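Local coordinates for putative dihydrodipicolinate synthase family protein (Coccidioides immitis, PDB 3QFE), which is of undetermined function but belongs to the dihydrodipicolinate synthase family, whose members are built on a TIM barrel, at residues Trp15-Thr20 against Phe221-Pro226; Val50-Asn55 against Gln68-Ala73; Phe130-Ser135 against Ala165-Asn170. All blocks are in the same frame, centred on the assembly; numbering follows the deposited sequence.

In the fold
The three contacts belong to one TIM barrel, its parallel strands ringed by helices. Contact 1 closes the widest of the three loops along the chain, joining the first strand, 13-17, to the segment that follows the last, 216-218; contacts 2 and 3 both fall within that loop, one after the other. Contacts 1 and 2 lie side by side, their centres 12 Å apart, because strands 13-17 and 48-51 are neighbours in the sheet: Cys16 O and Val50 N, 2.8 Å apart, probably hydrogen-bond. Contact 3, about 29 Å from contact 1 and 23 Å from contact 2, centre to centre, ties an outer helix to the chain leaving the next one. Each thus joins successive elements of the barrel wall.

Contact 1. Residues Trp15-Thr20 against Phe221-Pro226; sequences WCPAVT and FANVFP
Two hydrogen bonds made by the buried amide of Asn223, one given and one taken, tie the segment 221-226, between strand 216-218 and helix 226-237, to the first barrel strand and the chain just after it. Asn223 ND2 donates to Pro17 O over 2.7 Å in a nearly straight bond (162°), lying within the amide plane but well above the carbonyl plane of Pro17. On the other branch Asn223 OD1 takes the backbone N-H of Val19, N to OD1 3.1 Å, in a more bent bond. The amide thus bridges the backbone on both sides of Ala18, and further bonds of OD1 to Tyr37 OH and of ND2 to Ala220 O fix its rotation.

Van der Waals contacts surround the amide. Cys16, with SG anti to the backbone N (chi1 175°), lays its sulfur against it, SG to Asn223 CG 3.5 Å. Cys16 CB makes an apolar contact with Ala222 CB at 3.9 Å. Val19 crosses obliquely, both methyls near OD1.

The contact lies where a TIM barrel closes, strand 13-17 running between strands 48-51 and 216-218. Helix 31-42 packs on Trp15-Thr20 through Leu41, Tyr38, Tyr37 and Gln34, and helix 297-317 covers Phe221 and Phe225.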
ATOM      1  N   TRP A  15       0.598  -0.423   6.918  1.00 33.37           N
ATOM      2  CA  TRP A  15       0.114   0.532   5.946  1.00 32.39           C
ATOM      3  C   TRP A  15      -0.887  -0.143   5.025  1.00 32.29           C
ATOM      4  O   TRP A  15      -0.729  -1.317   4.703  1.00 32.88           O
ATOM      5  CB  TRP A  15       1.276   1.055   5.103  1.00 31.77           C
ATOM      6  CG  TRP A  15       2.255   1.868   5.891  1.00 32.94           C
ATOM      7  CD1 TRP A  15       3.075   1.430   6.905  1.00 31.43           C
ATOM      8  CD2 TRP A  15       2.530   3.266   5.726  1.00 31.42           C
ATOM      9  NE1 TRP A  15       3.825   2.476   7.383  1.00 32.42           N
ATOM     10  CE2 TRP A  15       3.522   3.608   6.672  1.00 31.18           C
ATOM     11  CE3 TRP A  15       2.054   4.252   4.851  1.00 30.71           C
ATOM     12  CZ2 TRP A  15       4.021   4.899   6.788  1.00 30.54           C
ATOM     13  CZ3 TRP A  15       2.550   5.532   4.967  1.00 31.10           C
ATOM     14  CH2 TRP A  15       3.528   5.844   5.931  1.00 31.20           C
ATOM     15  N   CYS A  16      -1.912   0.597   4.604  1.00 31.23           N
ATOM     16  CA  CYS A  16      -2.892   0.063   3.661  1.00 31.51           C
ATOM     17  C   CYS A  16      -2.845   0.761   2.292  1.00 30.28           C
ATOM     18  O   CYS A  16      -2.951   1.993   2.228  1.00 29.34           O
ATOM     19  CB  CYS A  16      -4.318   0.140   4.209  1.00 30.42           C
ATOM     20  SG  CYS A  16      -5.545  -0.383   2.958  1.00 36.70           S
ATOM     21  N   PRO A  17      -2.710  -0.030   1.202  1.00 30.16           N
ATOM     22  CA  PRO A  17      -2.820   0.514  -0.146  1.00 30.18           C
ATOM     23  C   PRO A  17      -4.303   0.511  -0.575  1.00 30.40           C
ATOM     24  O   PRO A  17      -4.839  -0.529  -1.023  1.00 29.56           O
ATOM     25  CB  PRO A  17      -1.971  -0.450  -0.981  1.00 31.23           C
ATOM     26  CG  PRO A  17      -2.136  -1.782  -0.273  1.00 31.44           C
ATOM     27  CD  PRO A  17      -2.399  -1.472   1.190  1.00 30.82           C
ATOM     28  N   ALA A  18      -4.937   1.677  -0.426  1.00 29.56           N
ATOM     29  CA  ALA A  18      -6.388   1.815  -0.517  1.00 29.24           C
ATOM     30  C   ALA A  18      -6.927   1.551  -1.923  1.00 29.70           C
ATOM     31  O   ALA A  18      -6.309   1.933  -2.916  1.00 30.39           O
ATOM     32  CB  ALA A  18      -6.808   3.195  -0.045  1.00 28.40           C
ATOM     33  N   VAL A  19      -8.077   0.887  -2.002  1.00 29.54           N
ATOM     34  CA  VAL A  19      -8.754   0.681  -3.284  1.00 28.88           C
ATOM     35  C   VAL A  19      -9.417   1.988  -3.745  1.00 28.96           C
ATOM     36  O   VAL A  19      -9.518   2.934  -2.961  1.00 28.02           O
ATOM     37  CB  VAL A  19      -9.784  -0.479  -3.221  1.00 29.15           C
ATOM     38  CG1 VAL A  19      -9.055  -1.813  -3.068  1.00 29.49           C
ATOM     39  CG2 VAL A  19     -10.790  -0.285  -2.103  1.00 26.57           C
ATOM     40  N   THR A  20      -9.889   2.023  -4.999  1.00 28.93           N
ATOM     41  CA  THR A  20     -10.516   3.210  -5.580  1.00 28.39           C
ATOM     42  C   THR A  20     -11.975   2.994  -5.970  1.00 29.11           C
ATOM     43  O   THR A  20     -12.320   1.998  -6.619  1.00 30.22           O
ATOM     44  CB  THR A  20      -9.717   3.665  -6.810  1.00 28.98           C
ATOM     45  OG1 THR A  20      -8.391   3.976  -6.395  1.00 26.48           O
ATOM     46  CG2 THR A  20     -10.351   4.910  -7.492  1.00 29.42           C
ATOM     47  N   PHE A 221      -4.692  -6.578   2.239  1.00 35.06           N
ATOM     48  CA  PHE A 221      -5.776  -7.165   3.018  1.00 34.96           C
ATOM     49  C   PHE A 221      -6.229  -6.260   4.168  1.00 34.65           C
ATOM     50  O   PHE A 221      -7.277  -6.495   4.780  1.00 34.45           O
ATOM     51  CB  PHE A 221      -5.320  -8.515   3.568  1.00 35.82           C
ATOM     52  CG  PHE A 221      -6.444  -9.402   4.026  1.00 36.61           C
ATOM     53  CD1 PHE A 221      -7.528  -9.664   3.189  1.00 36.22           C
ATOM     54  CD2 PHE A 221      -6.412  -9.981   5.283  1.00 36.30           C
ATOM     55  CE1 PHE A 221      -8.550 -10.485   3.591  1.00 37.45           C
ATOM     56  CE2 PHE A 221      -7.432 -10.813   5.699  1.00 38.94           C
ATOM     57  CZ  PHE A 221      -8.504 -11.070   4.854  1.00 38.92           C
ATOM     58  N   ALA A 222      -5.434  -5.236   4.468  1.00 34.53           N
ATOM     59  CA  ALA A 222      -5.812  -4.235   5.459  1.00 34.41           C
ATOM     60  C   ALA A 222      -6.923  -3.360   4.897  1.00 34.00           C
ATOM     61  O   ALA A 222      -7.560  -2.650   5.645  1.00 34.68           O
ATOM     62  CB  ALA A 222      -4.610  -3.382   5.850  1.00 34.24           C
ATOM     63  N   ASN A 223      -7.146  -3.411   3.582  1.00 33.70           N
ATOM     64  CA  ASN A 223      -8.352  -2.821   2.972  1.00 33.01           C
ATOM     65  C   ASN A 223      -9.605  -3.474   3.521  1.00 33.35           C
ATOM     66  O   ASN A 223     -10.638  -2.816   3.687  1.00 33.72           O
ATOM     67  CB  ASN A 223      -8.388  -3.032   1.457  1.00 32.43           C
ATOM     68  CG  ASN A 223      -7.657  -1.953   0.692  1.00 31.86           C
ATOM     69  OD1 ASN A 223      -8.114  -0.809   0.617  1.00 32.58           O
ATOM     70  ND2 ASN A 223      -6.541  -2.322   0.066  1.00 28.16           N
ATOM     71  N   VAL A 224      -9.518  -4.776   3.770  1.00 33.00           N
ATOM     72  CA  VAL A 224     -10.697  -5.562   4.095  1.00 32.59           C
ATOM     73  C   VAL A 224     -10.985  -5.593   5.594  1.00 32.44           C
ATOM     74  O   VAL A 224     -12.100  -5.301   6.021  1.00 32.11           O
ATOM     75  CB  VAL A 224     -10.568  -6.980   3.545  1.00 33.37           C
ATOM     76  CG1 VAL A 224     -11.910  -7.695   3.654  1.00 32.73           C
ATOM     77  CG2 VAL A 224     -10.108  -6.917   2.094  1.00 32.23           C
ATOM     78  N   PHE A 225      -9.960  -5.923   6.384  1.00 32.61           N
ATOM     79  CA  PHE A 225     -10.072  -6.005   7.837  1.00 31.66           C
ATOM     80  C   PHE A 225      -8.949  -5.222   8.514  1.00 31.59           C
ATOM     81  O   PHE A 225      -8.023  -5.797   9.064  1.00 33.33           O
ATOM     82  CB  PHE A 225     -10.086  -7.474   8.254  1.00 32.56           C
ATOM     83  CG  PHE A 225     -11.203  -8.269   7.623  1.00 31.20           C
ATOM     84  CD1 PHE A 225     -12.517  -7.950   7.866  1.00 30.62           C
ATOM     85  CD2 PHE A 225     -10.930  -9.327   6.784  1.00 31.87           C
ATOM     86  CE1 PHE A 225     -13.543  -8.676   7.269  1.00 33.13           C
ATOM     87  CE2 PHE A 225     -11.943 -10.071   6.212  1.00 31.99           C
ATOM     88  CZ  PHE A 225     -13.248  -9.744   6.443  1.00 32.43           C
ATOM     89  N   PRO A 226      -9.020  -3.889   8.476  1.00 30.97           N
ATOM     90  CA  PRO A 226      -7.874  -3.135   8.955  1.00 30.50           C
ATOM     91  C   PRO A 226      -7.588  -3.281  10.452  1.00 31.63           C
ATOM     92  O   PRO A 226      -6.413  -3.280  10.848  1.00 32.14           O
ATOM     93  CB  PRO A 226      -8.226  -1.684   8.583  1.00 29.72           C
ATOM     94  CG  PRO A 226      -9.721  -1.661   8.443  1.00 29.65           C
ATOM     95  CD  PRO A 226     -10.060  -3.015   7.884  1.00 30.59           C
TER

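Contact 2. Residues Val50-Asn55 against Gln68-Ala73; sequences VILGTN and QLIATA
Strand 48-51 ends at Ile51, where the backbones come closest, Ile51 CA to Ile70 CA of helix 63-77 being 6.5 Å, and the chain then turns through Leu52 with a positive phi (75°). The two segments belong to a beta-alpha-beta unit of the TIM barrel, in which helix 63-77 packs on the outside of the strand before the chain returns as strand 83-86. The interface between them is buried and wholly apolar, with four side chains and the methyl of Ala73 doing the work.

Ile51 points toward the helix and spreads its two branches along the facing side of it. Ile51 CG1, anti to the carbonyl carbon, touches Ala73 CB at 3.6 Å, and CD1 bends back onto the same methyl. CG2, on the other branch, looks more loosely toward Leu69 and Ile70, one turn earlier in the helix.

Leu52 also points at the helix. It crosses Leu69 obliquely and Ile70 at about a right angle. Tyr38 of helix 31-42 borders Ile51, Leu69 and Ala73, while Ala102 and Ala105 of helix 92-105 flank Ile70. With Leu52 CD1 anti to CA (chi2 177°), CD1 meets Ile70 CD1 at 3.7 Å, and Leu52 CD2 meets Leu69 CD1, also at 3.7 Å.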
ATOM      1  N   VAL A  50      -1.141   4.109   1.808  1.00 29.82           N
ATOM      2  CA  VAL A  50      -0.532   4.181   0.508  1.00 30.06           C
ATOM      3  C   VAL A  50      -1.628   4.489  -0.497  1.00 29.85           C
ATOM      4  O   VAL A  50      -2.542   3.692  -0.671  1.00 30.41           O
ATOM      5  CB  VAL A  50       0.234   2.883   0.162  1.00 31.08           C
ATOM      6  CG1 VAL A  50       0.669   2.889  -1.302  1.00 29.91           C
ATOM      7  CG2 VAL A  50       1.429   2.717   1.113  1.00 29.50           C
ATOM      8  N   ILE A  51      -1.552   5.670  -1.104  1.00 29.69           N
ATOM      9  CA  ILE A  51      -2.516   6.097  -2.099  1.00 29.90           C
ATOM     10  C   ILE A  51      -1.886   5.944  -3.478  1.00 31.18           C
ATOM     11  O   ILE A  51      -0.760   6.372  -3.706  1.00 32.43           O
ATOM     12  CB  ILE A  51      -2.953   7.579  -1.866  1.00 29.42           C
ATOM     13  CG1 ILE A  51      -3.356   7.795  -0.402  1.00 29.50           C
ATOM     14  CG2 ILE A  51      -4.098   7.977  -2.790  1.00 27.59           C
ATOM     15  CD1 ILE A  51      -4.478   6.863   0.095  1.00 29.48           C
ATOM     16  N   LEU A  52      -2.622   5.338  -4.391  1.00 32.00           N
ATOM     17  CA  LEU A  52      -2.175   5.119  -5.755  1.00 33.49           C
ATOM     18  C   LEU A  52      -1.168   4.001  -5.833  1.00 34.70           C
ATOM     19  O   LEU A  52      -0.332   3.980  -6.723  1.00 35.91           O
ATOM     20  CB  LEU A  52      -1.626   6.388  -6.428  1.00 33.08           C
ATOM     21  CG  LEU A  52      -2.419   7.694  -6.348  1.00 33.16           C
ATOM     22  CD1 LEU A  52      -1.620   8.816  -7.028  1.00 31.74           C
ATOM     23  CD2 LEU A  52      -3.806   7.539  -6.957  1.00 31.41           C
ATOM     24  N   GLY A  53      -1.257   3.056  -4.912  1.00 35.89           N
ATOM     25  CA  GLY A  53      -0.553   1.781  -5.071  1.00 37.62           C
ATOM     26  C   GLY A  53      -1.179   1.031  -6.228  1.00 38.80           C
ATOM     27  O   GLY A  53      -2.062   1.553  -6.915  1.00 39.61           O
ATOM     28  N   THR A  54      -0.737  -0.198  -6.449  1.00 40.20           N
ATOM     29  CA  THR A  54      -1.246  -1.019  -7.561  1.00 40.91           C
ATOM     30  C   THR A  54      -2.717  -1.426  -7.336  1.00 40.19           C
ATOM     31  O   THR A  54      -3.495  -1.530  -8.305  1.00 40.32           O
ATOM     32  CB  THR A  54      -0.311  -2.244  -7.780  1.00 42.86           C
ATOM     33  OG1 THR A  54       0.947  -1.776  -8.310  1.00 44.43           O
ATOM     34  CG2 THR A  54      -0.929  -3.307  -8.725  1.00 43.72           C
ATOM     35  N   ASN A  55      -3.076  -1.639  -6.059  1.00 38.53           N
ATOM     36  CA  ASN A  55      -4.447  -1.932  -5.641  1.00 37.64           C
ATOM     37  C   ASN A  55      -5.468  -0.819  -5.948  1.00 35.28           C
ATOM     38  O   ASN A  55      -6.664  -1.071  -6.003  1.00 34.67           O
ATOM     39  CB  ASN A  55      -4.484  -2.284  -4.144  1.00 37.85           C
ATOM     40  CG  ASN A  55      -3.856  -3.633  -3.858  1.00 42.93           C
ATOM     41  OD1 ASN A  55      -4.477  -4.678  -4.068  1.00 47.13           O
ATOM     42  ND2 ASN A  55      -2.599  -3.624  -3.409  1.00 47.27           N
ATOM     43  N   GLN A  68      -6.410  14.306  -7.398  1.00 29.78           N
ATOM     44  CA  GLN A  68      -7.641  14.440  -6.615  1.00 30.71           C
ATOM     45  C   GLN A  68      -7.672  13.381  -5.522  1.00 29.41           C
ATOM     46  O   GLN A  68      -8.120  13.646  -4.413  1.00 29.71           O
ATOM     47  CB  GLN A  68      -8.897  14.340  -7.495  1.00 30.59           C
ATOM     48  CG  GLN A  68      -9.072  15.578  -8.310  1.00 35.53           C
ATOM     49  CD  GLN A  68     -10.061  15.433  -9.463  1.00 41.54           C
ATOM     50  OE1 GLN A  68     -10.448  14.320  -9.858  1.00 42.84           O
ATOM     51  NE2 GLN A  68     -10.478  16.576 -10.010  1.00 41.58           N
ATOM     52  N   LEU A  69      -7.186  12.189  -5.824  1.00 27.94           N
ATOM     53  CA  LEU A  69      -7.232  11.137  -4.825  1.00 27.10           C
ATOM     54  C   LEU A  69      -6.284  11.452  -3.692  1.00 26.94           C
ATOM     55  O   LEU A  69      -6.647  11.279  -2.538  1.00 26.81           O
ATOM     56  CB  LEU A  69      -6.937   9.787  -5.430  1.00 26.45           C
ATOM     57  CG  LEU A  69      -8.047   9.191  -6.287  1.00 27.95           C
ATOM     58  CD1 LEU A  69      -7.497   7.897  -6.869  1.00 30.22           C
ATOM     59  CD2 LEU A  69      -9.296   8.906  -5.422  1.00 28.48           C
ATOM     60  N   ILE A  70      -5.091  11.965  -4.015  1.00 26.70           N
ATOM     61  CA  ILE A  70      -4.143  12.308  -2.974  1.00 26.60           C
ATOM     62  C   ILE A  70      -4.741  13.387  -2.091  1.00 27.00           C
ATOM     63  O   ILE A  70      -4.742  13.244  -0.868  1.00 27.44           O
ATOM     64  CB  ILE A  70      -2.764  12.740  -3.520  1.00 26.87           C
ATOM     65  CG1 ILE A  70      -2.144  11.575  -4.317  1.00 27.81           C
ATOM     66  CG2 ILE A  70      -1.818  13.079  -2.356  1.00 25.43           C
ATOM     67  CD1 ILE A  70      -0.901  11.971  -5.173  1.00 26.32           C
ATOM     68  N   ALA A  71      -5.283  14.440  -2.708  1.00 26.77           N
ATOM     69  CA  ALA A  71      -5.896  15.554  -1.974  1.00 27.36           C
ATOM     70  C   ALA A  71      -7.077  15.070  -1.112  1.00 27.26           C
ATOM     71  O   ALA A  71      -7.279  15.516   0.021  1.00 27.55           O
ATOM     72  CB  ALA A  71      -6.370  16.654  -2.973  1.00 27.38           C
ATOM     73  N   THR A  72      -7.845  14.138  -1.657  1.00 27.21           N
ATOM     74  CA  THR A  72      -8.975  13.562  -0.943  1.00 27.21           C
ATOM     75  C   THR A  72      -8.454  12.732   0.250  1.00 27.44           C
ATOM     76  O   THR A  72      -8.991  12.853   1.364  1.00 27.98           O
ATOM     77  CB  THR A  72      -9.889  12.755  -1.909  1.00 26.94           C
ATOM     78  OG1 THR A  72     -10.462  13.659  -2.859  1.00 25.86           O
ATOM     79  CG2 THR A  72     -11.009  12.021  -1.166  1.00 25.82           C
ATOM     80  N   ALA A  73      -7.392  11.945   0.034  1.00 26.62           N
ATOM     81  CA  ALA A  73      -6.755  11.235   1.126  1.00 26.49           C
ATOM     82  C   ALA A  73      -6.356  12.199   2.232  1.00 27.65           C
ATOM     83  O   ALA A  73      -6.784  12.015   3.384  1.00 28.74           O
ATOM     84  CB  ALA A  73      -5.557  10.398   0.650  1.00 25.63           C
TER

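Contact 3. Residues Phe130-Ser135 against Ala165-Asn170; sequences FFDDVS and ARKNPN
Asn168 and Asn170, on the chain leaving helix 158-167 towards strand 171-176, use their side-chain amides to grip helix 124-137, joining the outer layers of neighbouring units of the TIM barrel. This polar pairing makes the close part of the contact. Asn168 ND2 reaches Asp132 OD1 over 2.8 Å in an almost straight bond (167°), using the anti lone pair of the carboxylate. The acceptor lies nearly in the amide plane although the amide and carboxylate planes are 66° apart. The same ND2 also donates to Ile164 O, so it links the end of its own helix to the facing one.

Ser135 lies against the stem of Asn168, its OG 3.7 Å from Asn168 CB. Ser135 OG donates to Phe131 O at 2.7 Å, a carbonyl that also receives Ser135 N. Asn170, with CG anti to the backbone N (chi1 -167°), sends ND2 to Ser135 O at 2.8 Å, in the carbonyl plane and on a lone pair.

The side nearer solvent is looser. Exposed Lys167, bent at chi2 and chi4, crosses Asp132 at about a right angle, and the salt bridge of its NZ to Asp132 OD2 is a long one (3.6 Å).

Asn170 ND2 also bonds Leu140 O, and its backbone pairs with Val142 of strand 142-146. On helix 124-137, Phe130 and Val134 pack against helix 92-105, and Phe130 and Phe131 against Val112 of strand 109-112.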
ATOM      1  N   PHE A 130      18.163   6.588 -13.170  1.00 42.28           N
ATOM      2  CA  PHE A 130      16.778   6.985 -12.941  1.00 40.13           C
ATOM      3  C   PHE A 130      16.524   7.345 -11.474  1.00 39.57           C
ATOM      4  O   PHE A 130      16.079   8.452 -11.162  1.00 38.45           O
ATOM      5  CB  PHE A 130      15.852   5.855 -13.359  1.00 39.59           C
ATOM      6  CG  PHE A 130      14.413   6.068 -12.980  1.00 38.01           C
ATOM      7  CD1 PHE A 130      13.596   6.878 -13.746  1.00 37.02           C
ATOM      8  CD2 PHE A 130      13.873   5.425 -11.880  1.00 37.84           C
ATOM      9  CE1 PHE A 130      12.249   7.060 -13.417  1.00 38.26           C
ATOM     10  CE2 PHE A 130      12.542   5.599 -11.534  1.00 37.91           C
ATOM     11  CZ  PHE A 130      11.719   6.417 -12.305  1.00 38.59           C
ATOM     12  N   PHE A 131      16.812   6.409 -10.577  1.00 40.04           N
ATOM     13  CA  PHE A 131      16.632   6.669  -9.156  1.00 39.99           C
ATOM     14  C   PHE A 131      17.499   7.807  -8.627  1.00 41.03           C
ATOM     15  O   PHE A 131      17.017   8.611  -7.819  1.00 40.65           O
ATOM     16  CB  PHE A 131      16.809   5.408  -8.334  1.00 39.81           C
ATOM     17  CG  PHE A 131      15.612   4.523  -8.361  1.00 38.67           C
ATOM     18  CD1 PHE A 131      14.450   4.894  -7.711  1.00 35.37           C
ATOM     19  CD2 PHE A 131      15.639   3.311  -9.042  1.00 39.72           C
ATOM     20  CE1 PHE A 131      13.333   4.079  -7.733  1.00 34.40           C
ATOM     21  CE2 PHE A 131      14.512   2.483  -9.060  1.00 38.65           C
ATOM     22  CZ  PHE A 131      13.362   2.875  -8.407  1.00 35.60           C
ATOM     23  N   ASP A 132      18.749   7.882  -9.081  1.00 42.52           N
ATOM     24  CA  ASP A 132      19.610   9.046  -8.801  1.00 44.40           C
ATOM     25  C   ASP A 132      18.952  10.380  -9.201  1.00 43.17           C
ATOM     26  O   ASP A 132      18.889  11.323  -8.415  1.00 42.82           O
ATOM     27  CB  ASP A 132      20.955   8.919  -9.531  1.00 46.09           C
ATOM     28  CG  ASP A 132      21.915   7.911  -8.869  1.00 50.57           C
ATOM     29  OD1 ASP A 132      21.576   7.299  -7.815  1.00 52.42           O
ATOM     30  OD2 ASP A 132      23.033   7.734  -9.422  1.00 54.21           O
ATOM     31  N   ASP A 133      18.461  10.441 -10.431  1.00 42.78           N
ATOM     32  CA  ASP A 133      17.823  11.637 -10.964  1.00 41.93           C
ATOM     33  C   ASP A 133      16.516  11.978 -10.225  1.00 40.51           C
ATOM     34  O   ASP A 133      16.247  13.145  -9.888  1.00 39.81           O
ATOM     35  CB  ASP A 133      17.567  11.425 -12.443  1.00 42.09           C
ATOM     36  CG  ASP A 133      17.313  12.709 -13.181  1.00 43.58           C
ATOM     37  OD1 ASP A 133      17.561  13.794 -12.613  1.00 45.43           O
ATOM     38  OD2 ASP A 133      16.859  12.626 -14.339  1.00 44.65           O
ATOM     39  N   VAL A 134      15.728  10.948  -9.936  1.00 39.43           N
ATOM     40  CA  VAL A 134      14.476  11.146  -9.263  1.00 37.99           C
ATOM     41  C   VAL A 134      14.628  11.633  -7.822  1.00 38.59           C
ATOM     42  O   VAL A 134      13.962  12.605  -7.450  1.00 37.71           O
ATOM     43  CB  VAL A 134      13.534   9.918  -9.392  1.00 37.43           C
ATOM     44  CG1 VAL A 134      12.417   9.996  -8.369  1.00 36.31           C
ATOM     45  CG2 VAL A 134      12.949   9.850 -10.798  1.00 35.27           C
ATOM     46  N   SER A 135      15.499  10.990  -7.025  1.00 40.23           N
ATOM     47  CA  SER A 135      15.703  11.378  -5.605  1.00 41.54           C
ATOM     48  C   SER A 135      16.158  12.808  -5.510  1.00 41.86           C
ATOM     49  O   SER A 135      15.679  13.578  -4.698  1.00 41.88           O
ATOM     50  CB  SER A 135      16.786  10.551  -4.920  1.00 43.15           C
ATOM     51  OG  SER A 135      16.637   9.181  -5.182  1.00 46.56           O
ATOM     52  N   ALA A 165      20.471   3.689  -2.279  1.00 48.15           N
ATOM     53  CA  ALA A 165      20.213   4.347  -0.996  1.00 48.35           C
ATOM     54  C   ALA A 165      21.428   5.101  -0.430  1.00 50.10           C
ATOM     55  O   ALA A 165      21.280   6.173   0.152  1.00 50.01           O
ATOM     56  CB  ALA A 165      19.677   3.332   0.029  1.00 47.96           C
ATOM     57  N   ARG A 166      22.622   4.545  -0.609  1.00 52.24           N
ATOM     58  CA  ARG A 166      23.837   5.160  -0.071  1.00 54.61           C
ATOM     59  C   ARG A 166      24.210   6.431  -0.835  1.00 54.43           C
ATOM     60  O   ARG A 166      24.754   7.367  -0.254  1.00 55.29           O
ATOM     61  CB  ARG A 166      25.008   4.159  -0.055  1.00 56.73           C
ATOM     62  N   LYS A 167      23.899   6.460  -2.127  1.00 53.69           N
ATOM     63  CA  LYS A 167      24.166   7.626  -2.979  1.00 54.28           C
ATOM     64  C   LYS A 167      23.081   8.716  -2.863  1.00 52.08           C
ATOM     65  O   LYS A 167      23.267   9.834  -3.343  1.00 51.93           O
ATOM     66  CB  LYS A 167      24.316   7.170  -4.446  1.00 54.64           C
ATOM     67  CG  LYS A 167      24.400   8.287  -5.513  1.00 56.58           C
ATOM     68  CD  LYS A 167      25.758   9.008  -5.519  1.00 61.21           C
ATOM     69  CE  LYS A 167      25.805  10.104  -6.586  1.00 62.91           C
ATOM     70  NZ  LYS A 167      25.800   9.539  -7.972  1.00 63.75           N
ATOM     71  N   ASN A 168      21.957   8.388  -2.223  1.00 50.35           N
ATOM     72  CA  ASN A 168      20.775   9.247  -2.252  1.00 48.36           C
ATOM     73  C   ASN A 168      20.063   9.371  -0.904  1.00 47.07           C
ATOM     74  O   ASN A 168      19.126   8.624  -0.647  1.00 45.54           O
ATOM     75  CB  ASN A 168      19.771   8.716  -3.275  1.00 46.95           C
ATOM     76  CG  ASN A 168      20.312   8.690  -4.674  1.00 49.35           C
ATOM     77  OD1 ASN A 168      20.735   9.717  -5.206  1.00 53.52           O
ATOM     78  ND2 ASN A 168      20.277   7.513  -5.303  1.00 51.45           N
ATOM     79  N   PRO A 169      20.472  10.342  -0.062  1.00 47.36           N
ATOM     80  CA  PRO A 169      19.885  10.485   1.291  1.00 46.24           C
ATOM     81  C   PRO A 169      18.390  10.835   1.275  1.00 43.73           C
ATOM     82  O   PRO A 169      17.713  10.707   2.287  1.00 42.82           O
ATOM     83  CB  PRO A 169      20.693  11.633   1.914  1.00 48.11           C
ATOM     84  CG  PRO A 169      21.906  11.833   1.013  1.00 49.77           C
ATOM     85  CD  PRO A 169      21.459  11.400  -0.358  1.00 48.16           C
ATOM     86  N   ASN A 170      17.881  11.271   0.125  1.00 41.94           N
ATOM     87  CA  ASN A 170      16.450  11.492  -0.028  1.00 39.33           C
ATOM     88  C   ASN A 170      15.679  10.189  -0.305  1.00 38.05           C
ATOM     89  O   ASN A 170      14.447  10.192  -0.407  1.00 36.64           O
ATOM     90  CB  ASN A 170      16.202  12.546  -1.113  1.00 38.47           C
ATOM     91  CG  ASN A 170      14.783  13.064  -1.123  1.00 36.27           C
ATOM     92  OD1 ASN A 170      14.177  13.283  -0.070  1.00 37.09           O
ATOM     93  ND2 ASN A 170      14.243  13.273  -2.317  1.00 31.82           N
TER